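Local coordinates for protein kinase A regulatory subunit, putative (PDB 6FTF) that serves as the regulatory subunit of a cAMP-independent protein kinase A and binds the nucleoside analogue 7-cyano-7-deazainosine in its cyclic nucleotide-binding domains, at residues A[89-94]-A[122-127]; A[82-87]-A[107-112]. One frame throughout, in Å; residues are numbered along the deposited sequence. Where two conformers were deposited one is given.

Contact 1 of 2, residues A[89-94]-A[122-127]. With 7CI (7-cyano-7-deazainosine), chain F.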
ATOM      1  N   GLY A  89      18.313  -1.476  -5.586  1.00 10.96           N
ATOM      2  CA  GLY A  89      18.679  -0.449  -6.537  1.00 11.24           C
ATOM      3  C   GLY A  89      17.560   0.558  -6.720  1.00  9.97           C
ATOM      4  O   GLY A  89      16.422   0.366  -6.283  1.00 11.29           O
ATOM      5  N   HIS A  90      17.905   1.661  -7.374  1.00 10.54           N
ATOM      6  CA  HIS A  90      16.967   2.750  -7.617  1.00 11.87           C
ATOM      7  C   HIS A  90      16.994   3.131  -9.087  1.00 11.98           C
ATOM      8  O   HIS A  90      18.007   2.966  -9.780  1.00 11.81           O
ATOM      9  CB  HIS A  90      17.314   4.024  -6.833  1.00 13.52           C
ATOM     10  CG  HIS A  90      17.326   3.862  -5.352  1.00 14.63           C
ATOM     11  ND1 HIS A  90      17.796   4.853  -4.517  1.00 19.11           N
ATOM     12  CD2 HIS A  90      16.893   2.866  -4.549  1.00 14.36           C
ATOM     13  CE1 HIS A  90      17.668   4.461  -3.262  1.00 20.67           C
ATOM     14  NE2 HIS A  90      17.125   3.258  -3.253  1.00 18.98           N
ATOM     15  N   ALA A  91      15.885   3.705  -9.553  1.00 11.55           N
ATOM     16  CA  ALA A  91      15.813   4.192 -10.917  1.00 11.33           C
ATOM     17  C   ALA A  91      15.024   5.490 -10.974  1.00 11.52           C
ATOM     18  O   ALA A  91      14.022   5.669 -10.266  1.00 12.88           O
ATOM     19  CB  ALA A  91      15.159   3.178 -11.849  1.00 13.02           C
ATOM     20  N   ASP A  92      15.457   6.367 -11.868  1.00 12.70           N
ATOM     21  CA  ASP A  92      14.746   7.605 -12.139  1.00 13.12           C
ATOM     22  C   ASP A  92      13.667   7.370 -13.185  1.00 12.85           C
ATOM     23  O   ASP A  92      13.884   6.680 -14.183  1.00 13.69           O
ATOM     24  CB  ASP A  92      15.698   8.674 -12.681  1.00 16.12           C
ATOM     25  CG  ASP A  92      16.734   9.120 -11.669  1.00 16.50           C
ATOM     26  OD1 ASP A  92      16.391   9.332 -10.485  1.00 22.05           O
ATOM     27  OD2 ASP A  92      17.907   9.264 -12.063  1.00 19.07           O
ATOM     28  N   ILE A  93      12.522   8.013 -12.978  1.00 12.51           N
ATOM     29  CA  ILE A  93      11.469   8.136 -13.981  1.00 13.03           C
ATOM     30  C   ILE A  93      11.670   9.477 -14.662  1.00 15.48           C
ATOM     31  O   ILE A  93      11.631  10.524 -14.004  1.00 17.30           O
ATOM     32  CB  ILE A  93      10.075   8.054 -13.336  1.00 12.43           C
ATOM     33  CG1 ILE A  93       9.936   6.781 -12.490  1.00 13.24           C
ATOM     34  CG2 ILE A  93       8.987   8.137 -14.396  1.00 14.22           C
ATOM     35  CD1 ILE A  93      10.209   5.494 -13.260  1.00 13.07           C
ATOM     36  N   ILE A  94      11.891   9.451 -15.972  1.00 14.03           N
ATOM     37  CA  ILE A  94      12.257  10.634 -16.747  1.00 16.35           C
ATOM     38  C   ILE A  94      11.181  10.880 -17.792  1.00 16.78           C
ATOM     39  O   ILE A  94      10.927  10.026 -18.648  1.00 16.70           O
ATOM     40  CB  ILE A  94      13.638  10.469 -17.398  1.00 15.45           C
ATOM     41  CG1 ILE A  94      14.685  10.216 -16.303  1.00 17.14           C
ATOM     42  CG2 ILE A  94      13.995  11.684 -18.268  1.00 19.19           C
ATOM     43  CD1 ILE A  94      16.035   9.858 -16.792  1.00 18.57           C
ATOM     44  N   ALA A 122       7.194   6.793 -19.831  1.00 13.76           N
ATOM     45  CA  ALA A 122       8.367   7.489 -19.324  1.00 13.86           C
ATOM     46  C   ALA A 122       9.576   6.567 -19.370  1.00 12.79           C
ATOM     47  O   ALA A 122       9.449   5.341 -19.292  1.00 14.30           O
ATOM     48  CB  ALA A 122       8.164   7.940 -17.873  1.00 14.41           C
ATOM     49  N   THR A 123      10.751   7.162 -19.533  1.00 13.71           N
ATOM     50  CA  THR A 123      11.987   6.406 -19.460  1.00 14.29           C
ATOM     51  C   THR A 123      12.319   6.070 -18.014  1.00 13.83           C
ATOM     52  O   THR A 123      12.119   6.880 -17.106  1.00 14.75           O
ATOM     53  CB  THR A 123      13.096   7.211 -20.124  1.00 15.21           C
ATOM     54  OG1 THR A 123      12.804   7.276 -21.517  1.00 17.17           O
ATOM     55  CG2 THR A 123      14.464   6.573 -19.924  1.00 16.21           C
ATOM     56  N   VAL A 124      12.813   4.852 -17.809  1.00 12.99           N
ATOM     57  CA  VAL A 124      13.207   4.356 -16.494  1.00 11.44           C
ATOM     58  C   VAL A 124      14.701   4.093 -16.544  1.00 11.29           C
ATOM     59  O   VAL A 124      15.143   3.188 -17.257  1.00 13.39           O
ATOM     60  CB  VAL A 124      12.442   3.079 -16.137  1.00 12.10           C
ATOM     61  CG1 VAL A 124      12.896   2.588 -14.788  1.00 12.13           C
ATOM     62  CG2 VAL A 124      10.931   3.322 -16.180  1.00 12.96           C
ATOM     63  N   LYS A 125      15.477   4.869 -15.793  1.00 12.01           N
ATOM     64  CA  LYS A 125      16.934   4.872 -15.931  1.00 11.75           C
ATOM     65  C   LYS A 125      17.579   4.612 -14.576  1.00 11.87           C
ATOM     66  O   LYS A 125      17.334   5.347 -13.618  1.00 13.80           O
ATOM     67  CB  LYS A 125      17.411   6.204 -16.516  1.00 14.26           C
ATOM     68  CG  LYS A 125      18.858   6.215 -16.975  1.00 16.62           C
ATOM     69  CD  LYS A 125      19.137   7.495 -17.719  1.00 16.13           C
ATOM     70  CE  LYS A 125      20.563   7.545 -18.242  1.00 27.69           C
ATOM     71  NZ  LYS A 125      20.738   8.642 -19.234  1.00 38.68           N
ATOM     72  N   VAL A 126      18.413   3.567 -14.498  1.00 11.75           N
ATOM     73  CA  VAL A 126      18.992   3.149 -13.225  1.00 11.19           C
ATOM     74  C   VAL A 126      19.945   4.218 -12.706  1.00 12.44           C
ATOM     75  O   VAL A 126      20.777   4.750 -13.454  1.00 13.10           O
ATOM     76  CB  VAL A 126      19.709   1.802 -13.419  1.00 11.15           C
ATOM     77  CG1 VAL A 126      20.430   1.390 -12.152  1.00 12.50           C
ATOM     78  CG2 VAL A 126      18.724   0.746 -13.857  1.00 12.31           C
ATOM     79  N   CYS A 127      19.855   4.523 -11.413  1.00 12.23           N
ATOM     80  CA  CYS A 127      20.689   5.573 -10.847  1.00 14.25           C
ATOM     81  C   CYS A 127      21.509   5.121  -9.654  1.00 16.57           C
ATOM     82  O   CYS A 127      22.210   5.948  -9.055  1.00 21.41           O
ATOM     83  CB  CYS A 127      19.864   6.822 -10.497  1.00 15.73           C
ATOM     84  SG  CYS A 127      18.544   6.568  -9.317  1.00 17.26           S
TER
HETATM   85  C1  7CI F 605       6.632   4.754 -14.004  1.00 11.60           C
HETATM   86  N1  7CI F 605       5.956   6.086 -14.086  1.00 11.23           N
HETATM   87  O1  7CI F 605       7.464   4.604 -15.144  1.00 10.93           O
HETATM   88  C2  7CI F 605       5.753   6.886 -13.037  1.00 11.02           C
HETATM   89  N2  7CI F 605       6.036   6.701 -11.723  1.00 12.11           N
HETATM   90  O2  7CI F 605       6.149   2.596 -13.279  1.00 11.22           O
HETATM   91  C3  7CI F 605       5.694   7.673 -10.858  1.00 11.97           C
HETATM   92  N3  7CI F 605       5.071   8.845 -11.306  1.00 13.86           N
HETATM   93  O3  7CI F 605       5.182   1.969 -15.628  1.00 10.94           O
HETATM   94  C4  7CI F 605       4.777   9.041 -12.619  1.00 13.00           C
HETATM   95  N4  7CI F 605       3.943   9.593 -16.672  1.00 23.08           N
HETATM   96  C5  7CI F 605       5.112   8.058 -13.551  1.00 12.99           C
HETATM   97  O5  7CI F 605       4.204  10.125 -12.930  1.00 18.63           O
HETATM   98  C6  7CI F 605       4.974   7.916 -14.985  1.00 13.23           C
HETATM   99  C7  7CI F 605       5.545   6.661 -15.245  1.00 12.93           C
HETATM  100  C8  7CI F 605       4.411   8.834 -15.907  1.00 17.72           C
HETATM  101  C9  7CI F 605       5.689   3.642 -14.034  1.00 10.24           C
HETATM  102  C10 7CI F 605       5.615   3.321 -15.433  1.00 10.19           C
HETATM  103  C11 7CI F 605       7.056   3.468 -15.875  1.00 10.57           C
HETATM  104  C12 7CI F 605       7.226   3.719 -17.440  1.00 11.42           C
HETATM  105  O4  7CI F 605       6.339   4.731 -17.866  1.00 11.79           O

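Contact 2 of 2, residues A[82-87]-A[107-112]. With 7CI (7-cyano-7-deazainosine), chain F.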
ATOM      1  N   LYS A  82       6.566  -5.816 -19.973  1.00 12.82           N
ATOM      2  CA  LYS A  82       6.980  -6.588 -18.811  1.00 11.42           C
ATOM      3  C   LYS A  82       6.825  -5.728 -17.568  1.00 10.65           C
ATOM      4  O   LYS A  82       6.896  -4.497 -17.639  1.00 12.07           O
ATOM      5  CB  LYS A  82       8.436  -7.017 -18.955  1.00 12.57           C
ATOM      6  CG  LYS A  82       8.645  -8.046 -20.054  1.00 14.66           C
ATOM      7  CD  LYS A  82      10.124  -8.335 -20.295  1.00 16.16           C
ATOM      8  CE  LYS A  82      10.778  -7.277 -21.149  1.00 23.22           C
ATOM      9  NZ  LYS A  82      10.407  -7.446 -22.590  1.00 32.06           N
ATOM     10  N   LEU A  83       6.605  -6.385 -16.434  1.00  9.82           N
ATOM     11  CA  LEU A  83       6.513  -5.738 -15.130  1.00  9.67           C
ATOM     12  C   LEU A  83       7.769  -6.080 -14.341  1.00  8.98           C
ATOM     13  O   LEU A  83       8.115  -7.253 -14.207  1.00 11.15           O
ATOM     14  CB  LEU A  83       5.294  -6.257 -14.384  1.00  9.53           C
ATOM     15  CG  LEU A  83       5.046  -5.671 -12.996  1.00  9.61           C
ATOM     16  CD1 LEU A  83       4.677  -4.211 -13.068  1.00 11.26           C
ATOM     17  CD2 LEU A  83       3.942  -6.466 -12.290  1.00 12.50           C
ATOM     18  N   TYR A  84       8.454  -5.073 -13.827  1.00  8.70           N
ATOM     19  CA  TYR A  84       9.682  -5.259 -13.063  1.00  8.39           C
ATOM     20  C   TYR A  84       9.406  -4.877 -11.620  1.00  8.90           C
ATOM     21  O   TYR A  84       8.911  -3.779 -11.363  1.00 10.71           O
ATOM     22  CB  TYR A  84      10.785  -4.332 -13.577  1.00  9.71           C
ATOM     23  CG  TYR A  84      11.226  -4.631 -14.970  1.00 10.58           C
ATOM     24  CD1 TYR A  84      10.485  -4.231 -16.058  1.00 11.41           C
ATOM     25  CD2 TYR A  84      12.381  -5.368 -15.198  1.00 12.51           C
ATOM     26  CE1 TYR A  84      10.908  -4.535 -17.351  1.00 14.86           C
ATOM     27  CE2 TYR A  84      12.802  -5.681 -16.455  1.00 14.78           C
ATOM     28  CZ  TYR A  84      12.061  -5.278 -17.524  1.00 13.31           C
ATOM     29  OH  TYR A  84      12.509  -5.615 -18.787  1.00 18.77           O
ATOM     30  N   ILE A  85       9.706  -5.765 -10.683  0.87  8.48           N
ATOM     31  CA  ILE A  85       9.636  -5.475  -9.254  0.87  7.77           C
ATOM     32  C   ILE A  85      11.076  -5.412  -8.758  0.87  8.12           C
ATOM     33  O   ILE A  85      11.860  -6.354  -8.945  0.87  8.91           O
ATOM     34  CB  ILE A  85       8.822  -6.527  -8.483  0.87  9.52           C
ATOM     35  CG1 ILE A  85       7.430  -6.725  -9.106  0.87 11.84           C
ATOM     36  CG2 ILE A  85       8.693  -6.097  -7.005  0.87 10.18           C
ATOM     37  CD1 ILE A  85       6.575  -5.472  -9.178  0.87 12.71           C
ATOM     38  N   ILE A  86      11.452  -4.293  -8.172  1.00  8.25           N
ATOM     39  CA  ILE A  86      12.844  -4.043  -7.811  1.00  8.24           C
ATOM     40  C   ILE A  86      13.190  -4.753  -6.508  1.00  8.48           C
ATOM     41  O   ILE A  86      12.579  -4.506  -5.462  1.00  9.72           O
ATOM     42  CB  ILE A  86      13.091  -2.535  -7.695  1.00  8.71           C
ATOM     43  CG1 ILE A  86      12.842  -1.848  -9.035  1.00  9.77           C
ATOM     44  CG2 ILE A  86      14.499  -2.276  -7.200  1.00  9.76           C
ATOM     45  CD1 ILE A  86      12.794  -0.342  -8.944  1.00 11.47           C
ATOM     46  N   GLN A  87      14.201  -5.624  -6.559  1.00  8.36           N
ATOM     47  CA  GLN A  87      14.774  -6.210  -5.354  1.00  8.24           C
ATOM     48  C   GLN A  87      15.705  -5.228  -4.656  1.00  9.35           C
ATOM     49  O   GLN A  87      15.606  -5.019  -3.436  1.00 10.79           O
ATOM     50  CB  GLN A  87      15.531  -7.488  -5.711  1.00  8.82           C
ATOM     51  CG  GLN A  87      16.299  -8.092  -4.544  1.00  8.90           C
ATOM     52  CD  GLN A  87      17.041  -9.345  -4.948  1.00  8.90           C
ATOM     53  OE1 GLN A  87      16.479 -10.259  -5.572  1.00  9.19           O
ATOM     54  NE2 GLN A  87      18.325  -9.400  -4.618  1.00  9.85           N
ATOM     55  N   THR A 107       9.498  -1.414  -5.260  1.00  8.70           N
ATOM     56  CA  THR A 107       8.544  -0.779  -6.153  1.00  9.15           C
ATOM     57  C   THR A 107       8.573  -1.436  -7.524  1.00  8.62           C
ATOM     58  O   THR A 107       9.476  -2.214  -7.861  1.00  9.90           O
ATOM     59  CB  THR A 107       8.794   0.725  -6.280  1.00 10.35           C
ATOM     60  OG1 THR A 107      10.001   0.993  -6.993  1.00 10.28           O
ATOM     61  CG2 THR A 107       8.818   1.386  -4.906  1.00 10.81           C
ATOM     62  N   ALA A 108       7.562  -1.112  -8.313  1.00  8.94           N
ATOM     63  CA  ALA A 108       7.358  -1.672  -9.639  1.00  9.79           C
ATOM     64  C   ALA A 108       7.541  -0.619 -10.720  1.00  9.83           C
ATOM     65  O   ALA A 108       7.217   0.561 -10.524  1.00 11.27           O
ATOM     66  CB  ALA A 108       5.920  -2.186  -9.762  1.00 16.56           C
ATOM     67  N   VAL A 109       8.008  -1.059 -11.886  1.00  9.07           N
ATOM     68  CA  VAL A 109       7.940  -0.266 -13.107  1.00 10.23           C
ATOM     69  C   VAL A 109       7.353  -1.115 -14.223  1.00  9.91           C
ATOM     70  O   VAL A 109       7.576  -2.329 -14.301  1.00 10.00           O
ATOM     71  CB  VAL A 109       9.286   0.358 -13.545  1.00 13.31           C
ATOM     72  CG1 VAL A 109       9.716   1.435 -12.553  1.00 13.24           C
ATOM     73  CG2 VAL A 109      10.356  -0.708 -13.734  1.00 12.32           C
ATOM     74  N   GLY A 110       6.610  -0.452 -15.112  1.00 10.73           N
ATOM     75  CA  GLY A 110       5.952  -1.100 -16.226  1.00 10.86           C
ATOM     76  C   GLY A 110       4.473  -1.319 -16.029  1.00 10.09           C
ATOM     77  O   GLY A 110       3.789  -1.774 -16.955  1.00 10.54           O
ATOM     78  N   GLU A 111       3.958  -1.009 -14.845  1.00 11.15           N
ATOM     79  CA  GLU A 111       2.562  -1.291 -14.560  1.00 10.97           C
ATOM     80  C   GLU A 111       1.617  -0.355 -15.294  1.00 11.87           C
ATOM     81  O   GLU A 111       0.501  -0.751 -15.618  1.00 12.11           O
ATOM     82  CB  GLU A 111       2.320  -1.259 -13.047  1.00 12.45           C
ATOM     83  CG  GLU A 111       2.036   0.094 -12.424  1.00 12.16           C
ATOM     84  CD  GLU A 111       3.168   1.088 -12.467  1.00 11.49           C
ATOM     85  OE1 GLU A 111       2.852   2.298 -12.269  1.00 11.57           O
ATOM     86  OE2 GLU A 111       4.339   0.697 -12.663  1.00 11.44           O
ATOM     87  N   LEU A 112       2.043   0.873 -15.555  0.71  9.99           N
ATOM     88  CA  LEU A 112       1.187   1.817 -16.260  0.71 12.18           C
ATOM     89  C   LEU A 112       0.860   1.295 -17.652  0.71 11.90           C
ATOM     90  O   LEU A 112      -0.297   1.322 -18.098  0.71 13.96           O
ATOM     91  CB  LEU A 112       1.922   3.154 -16.332  0.71 14.06           C
ATOM     92  CG  LEU A 112       1.207   4.414 -16.793  0.71 13.51           C
ATOM     93  CD1 LEU A 112       0.031   4.742 -15.916  0.71 14.98           C
ATOM     94  CD2 LEU A 112       2.190   5.558 -16.737  0.71 13.99           C
TER
HETATM   95  C1  7CI F 605       6.632   4.754 -14.004  1.00 11.60           C
HETATM   96  N1  7CI F 605       5.956   6.086 -14.086  1.00 11.23           N
HETATM   97  O1  7CI F 605       7.464   4.604 -15.144  1.00 10.93           O
HETATM   98  C2  7CI F 605       5.753   6.886 -13.037  1.00 11.02           C
HETATM   99  N2  7CI F 605       6.036   6.701 -11.723  1.00 12.11           N
HETATM  100  O2  7CI F 605       6.149   2.596 -13.279  1.00 11.22           O
HETATM  101  C3  7CI F 605       5.694   7.673 -10.858  1.00 11.97           C
HETATM  102  N3  7CI F 605       5.071   8.845 -11.306  1.00 13.86           N
HETATM  103  O3  7CI F 605       5.182   1.969 -15.628  1.00 10.94           O
HETATM  104  C4  7CI F 605       4.777   9.041 -12.619  1.00 13.00           C
HETATM  105  N4  7CI F 605       3.943   9.593 -16.672  1.00 23.08           N
HETATM  106  C5  7CI F 605       5.112   8.058 -13.551  1.00 12.99           C
HETATM  107  O5  7CI F 605       4.204  10.125 -12.930  1.00 18.63           O
HETATM  108  C6  7CI F 605       4.974   7.916 -14.985  1.00 13.23           C
HETATM  109  C7  7CI F 605       5.545   6.661 -15.245  1.00 12.93           C
HETATM  110  C8  7CI F 605       4.411   8.834 -15.907  1.00 17.72           C
HETATM  111  C9  7CI F 605       5.689   3.642 -14.034  1.00 10.24           C
HETATM  112  C10 7CI F 605       5.615   3.321 -15.433  1.00 10.19           C
HETATM  113  C11 7CI F 605       7.056   3.468 -15.875  1.00 10.57           C
HETATM  114  C12 7CI F 605       7.226   3.719 -17.440  1.00 11.42           C
HETATM  115  O4  7CI F 605       6.339   4.731 -17.866  1.00 11.79           O
HETATM  116  O   HOH W   1       5.245  -2.769 -19.116  1.00 14.30           O

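Contact 1 of 2, residues A[89-94]-A[122-127]
Ile-93 meets Val-124 through its far methyl: CG1 stands anti to the carbonyl carbon (chi1 -54°), and a second bend at chi2 (-56°) swings CD1 over to lie 3.7 Å from CG2 of Val-124. The two branched side chains run side by side in the same direction, both reaching the nucleoside; CD1 of Ile-93 comes to 3.4 Å from the ribose ring oxygen O1 of 7CI. The other branch of Ile-93, CG2, rests 3.6 Å from CB of Ala-122, whose lone methyl lies against it. The backbone N of Ala-122 donates a 3.0 Å hydrogen bond to O4, the 5'-hydroxyl of 7CI. On the same sheet face as Ile-93, CB of Ala-91 packs against CG1 of Val-124, extending the apolar surface away from the ligand.

The opposite face is more polar and only partly buried. Here the CD1 methyl of Ile-94 lies 3.9 Å from CB of Lys-125, whose extended aliphatic chain carries its ammonium onward. OD2 of Asp-92 lies 3.5 Å from CB of Cys-127, and Lys-99 is a long, weak ion-pair partner of the same oxygen. Thr-123 directs its hydroxyl out of the pair, to the backbone N of Ala-75. Antiparallel backbone bonding joins the two strands: Asp-92 pairs with Lys-125 and Ile-94 with Thr-123, each through two N-H...O bonds, and Cys-127 N adds a nearly straight bond to His-90 O (176° at the hydrogen). Strand 98-103 flanks Ile-93's strand and strand 71-73 flanks Val-124's, making these the two central strands of a four-stranded antiparallel sheet, one wall of the beta barrel (jelly roll) of a cyclic nucleotide-binding domain.

Contact 2 of 2, residues A[82-87]-A[107-112]
Gly-110 and Glu-111, which pack against Leu-83, grip the ribose of 7CI from the phosphate-binding cassette, the strand-to-short-helix element of cyclic nucleotide-binding domains. Gly-110 N donates a 2.9 Å hydrogen bond to O3, the 3'-hydroxyl, while the 2'-hydroxyl O2 donates to OE2 of Glu-111 at 2.7 Å. Leu-112 N adds a weak bond to O3, so backbone N-H groups at the start of helix 111-116 converge on one hydroxyl. A carboxylate suits the place of Glu-111 because it offers two acceptor oxygens: OE2 takes the proton of O2, and OE1 is bonded to Tyr-172 OH, which helps fix the rotation of the group.

In the second shell, CD1 of Leu-83 lies 3.8 Å from CB of Glu-111, an apolar contact at the start of helix 111-116. Strand 82-86 holds the cassette by antiparallel pairing: Tyr-84 and Val-109 exchange two N-H...O bonds, and Ile-86 N reaches Thr-107 O. The two methyls of Val-109 divide the work: CG2 meets CB of Tyr-84 at 3.7 Å, and CG1 lies 3.8 Å from O2 of 7CI. Val-109 O also sits at the edge of the tyrosine ring, in its plane. Further out, on the face of Ile-85 and Ala-108, Leu-45 touches Ala-108 and Phe-46 touches Leu-83 and Ile-85.

Gly-110 occupies the N-cap with a positive phi of 102°, an angle that glycine tolerates readily, and a beta carbon there would lie only 2.4 Å from Lys-82 O. Beside it a water donates 2.8 Å hydrogen bonds to both Lys-82 O and Gly-110 O.

Overall arrangement
Contacts 1 and 2 lie in different four-stranded sheets of the same cyclic nucleotide-binding domain, their centres about 11 Å apart, and both touch one molecule of 7CI. The segments alternate along the chain: 82-87 leads into 89-94, and the short helix begun in 107-112 leads into 122-127. They meet different parts of the nucleoside: contact 2 bonds the 2'- and 3'-hydroxyls, whereas contact 1 bonds the 5'-hydroxyl and packs against the ribose ring oxygen. Directly between the sheets, CG1 of Val-109 lies 4.1 Å from both CG1 of Val-124 and CD1 of Ile-93, an apolar join beside the ribose. Glu-113 and Lys-95 add further hydrogen bonds to the ligand.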